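Local coordinates for protein unsaturated glucuronyl hydrolase (Streptococcus agalactiae, PDB 2ZZR) that hydrolyses unsaturated hyaluronan, chondroitin and heparin disaccharides, releasing the unsaturated uronic acid, at residues H360-W365 with K369-G374. Numbering follows the deposited sequence.
Sequences HGVYSW and KGVDEG
D372 and E373 both face the single residue G361, which makes a G1 beta bulge in a short antiparallel hairpin. G361 and E373 form a hydrogen-bonded pair. G361 N donates to E373 O at 2.8 Å, and E373 N returns a bond to G361 O at 3.0 Å. D372, the first bulge residue, has a positive phi of 59°. Its side chain reaches H360 beyond the end of the ladder. H360 ND1 donates to D372 OD1 at 2.7 Å, using the syn lone pair of that oxygen. The bond is nearly straight, at 163°. Ring and carboxylate lie side by side and almost coplanar, so the bond should limit rotation of both groups. A water accepts from H360 N and donates weakly to D372 O.

The hairpin lies between residues 360 and 374, ahead of helix 376-390, in the alpha/alpha-barrel of this family 88 glycoside hydrolase. Its turn end holds S364, which probably binds substrate together with nearby S367. S364 N donates to K369 O at 2.9 Å, and K369 N bonds back to S364 O. Y363 N is held by G370 O.

The side chain of Y363 crosses that of K369 at a slant. Its CG is anti to the backbone N (chi1 180°), which carries the ring past the lysine, with CD2 3.8 Å from K369 CB. The hydroxyl is bonded to W68. V362 and V371, a non-hydrogen-bonded pair, share one face of the hairpin. V371 CG1 also meets W365 CD1 at 3.8 Å, while W290 stacks on the indole. R246, a probable substrate-binding residue, bonds to the carbonyl oxygens of V362 and Y363.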
loop_
_atom_site.group_PDB
_atom_site.type_symbol
_atom_site.label_atom_id
_atom_site.label_comp_id
_atom_site.label_asym_id
_atom_site.label_seq_id
_atom_site.Cartn_x
_atom_site.Cartn_y
_atom_site.Cartn_z
ATOM N N HIS A 360 11.300 8.687 -8.655
ATOM C CA HIS A 360 11.715 9.247 -7.367
ATOM C C HIS A 360 11.070 8.602 -6.135
ATOM O O HIS A 360 10.518 9.288 -5.275
ATOM C CB HIS A 360 11.578 10.781 -7.356
ATOM C CG HIS A 360 12.180 11.443 -8.558
ATOM N ND1 HIS A 360 13.539 11.459 -8.795
ATOM C CD2 HIS A 360 11.608 12.103 -9.594
ATOM C CE1 HIS A 360 13.779 12.103 -9.924
ATOM N NE2 HIS A 360 12.624 12.503 -10.430
ATOM N N GLY A 361 11.149 7.276 -6.077
ATOM C CA GLY A 361 10.814 6.526 -4.867
ATOM C C GLY A 361 12.086 6.129 -4.138
ATOM O O GLY A 361 13.190 6.295 -4.669
ATOM N N VAL A 362 11.929 5.638 -2.911
ATOM C CA VAL A 362 13.028 5.032 -2.158
ATOM C C VAL A 362 12.535 3.728 -1.551
ATOM O O VAL A 362 11.588 3.713 -0.761
ATOM C CB VAL A 362 13.598 5.967 -1.058
ATOM C CG1 VAL A 362 14.635 5.229 -0.196
ATOM C CG2 VAL A 362 14.237 7.202 -1.679
ATOM N N TYR A 363 13.174 2.633 -1.951
ATOM C CA TYR A 363 12.827 1.307 -1.465
ATOM C C TYR A 363 13.403 1.075 -0.062
ATOM O O TYR A 363 12.653 0.985 0.910
ATOM C CB TYR A 363 13.289 0.255 -2.479
ATOM C CG TYR A 363 13.021 -1.202 -2.150
ATOM C CD1 TYR A 363 12.139 -1.586 -1.134
ATOM C CD2 TYR A 363 13.636 -2.208 -2.894
ATOM C CE1 TYR A 363 11.898 -2.933 -0.862
ATOM C CE2 TYR A 363 13.402 -3.544 -2.631
ATOM C CZ TYR A 363 12.536 -3.903 -1.621
ATOM O OH TYR A 363 12.305 -5.235 -1.369
ATOM N N SER A 364 14.730 1.004 0.040
ATOM C CA SER A 364 15.395 0.818 1.330
ATOM C C SER A 364 16.692 1.622 1.347
ATOM O O SER A 364 17.696 1.212 0.763
ATOM C CB SER A 364 15.658 -0.668 1.594
ATOM O OG SER A 364 16.122 -0.869 2.921
ATOM N N TRP A 365 16.655 2.779 2.001
ATOM C CA TRP A 365 17.761 3.739 1.946
ATOM C C TRP A 365 19.076 3.187 2.509
ATOM O O TRP A 365 20.124 3.303 1.871
ATOM C CB TRP A 365 17.370 5.024 2.667
ATOM C CG TRP A 365 18.313 6.174 2.463
ATOM C CD1 TRP A 365 18.359 7.014 1.387
ATOM C CD2 TRP A 365 19.329 6.621 3.367
ATOM N NE1 TRP A 365 19.343 7.954 1.563
ATOM C CE2 TRP A 365 19.953 7.739 2.771
ATOM C CE3 TRP A 365 19.770 6.190 4.627
ATOM C CZ2 TRP A 365 21.005 8.430 3.386
ATOM C CZ3 TRP A 365 20.817 6.879 5.240
ATOM C CH2 TRP A 365 21.418 7.989 4.617
ATOM N N LYS A 369 18.979 0.048 -1.631
ATOM C CA LYS A 369 18.058 -0.571 -2.581
ATOM C C LYS A 369 17.087 0.470 -3.128
ATOM O O LYS A 369 16.433 1.180 -2.358
ATOM C CB LYS A 369 17.236 -1.670 -1.912
ATOM C CG LYS A 369 17.984 -2.898 -1.435
ATOM C CD LYS A 369 16.965 -3.834 -0.797
ATOM C CE LYS A 369 17.584 -5.086 -0.221
ATOM N NZ LYS A 369 16.575 -5.793 0.627
ATOM N N GLY A 370 16.989 0.546 -4.453
ATOM C CA GLY A 370 16.055 1.459 -5.120
ATOM C C GLY A 370 15.994 2.850 -4.520
ATOM O O GLY A 370 14.906 3.360 -4.230
ATOM N N VAL A 371 17.161 3.465 -4.334
ATOM C CA VAL A 371 17.245 4.817 -3.789
ATOM C C VAL A 371 17.165 5.841 -4.920
ATOM O O VAL A 371 18.056 5.902 -5.777
ATOM C CB VAL A 371 18.536 5.030 -2.953
ATOM C CG1 VAL A 371 18.600 6.464 -2.410
ATOM C CG2 VAL A 371 18.606 4.025 -1.813
ATOM N N ASP A 372 16.096 6.641 -4.907
ATOM C CA ASP A 372 15.756 7.565 -5.998
ATOM C C ASP A 372 15.569 6.792 -7.303
ATOM O O ASP A 372 16.227 7.049 -8.326
ATOM C CB ASP A 372 16.779 8.705 -6.132
ATOM C CG ASP A 372 16.272 9.849 -6.992
ATOM O OD1 ASP A 372 15.038 10.008 -7.125
ATOM O OD2 ASP A 372 17.111 10.593 -7.545
ATOM N N GLU A 373 14.662 5.824 -7.231
ATOM C CA GLU A 373 14.326 4.945 -8.334
ATOM C C GLU A 373 12.812 4.775 -8.363
ATOM O O GLU A 373 12.146 4.960 -7.346
ATOM C CB GLU A 373 14.966 3.573 -8.123
ATOM C CG GLU A 373 16.495 3.570 -8.114
ATOM C CD GLU A 373 17.103 3.632 -9.509
ATOM O OE1 GLU A 373 18.349 3.713 -9.597
ATOM O OE2 GLU A 373 16.350 3.589 -10.510
ATOM N N GLY A 374 12.272 4.414 -9.521
ATOM C CA GLY A 374 10.895 3.956 -9.583
ATOM C C GLY A 374 10.767 2.636 -8.842
ATOM O O GLY A 374 11.739 1.878 -8.714
HETATM O O HOH W 1 13.656 7.973 -10.117
#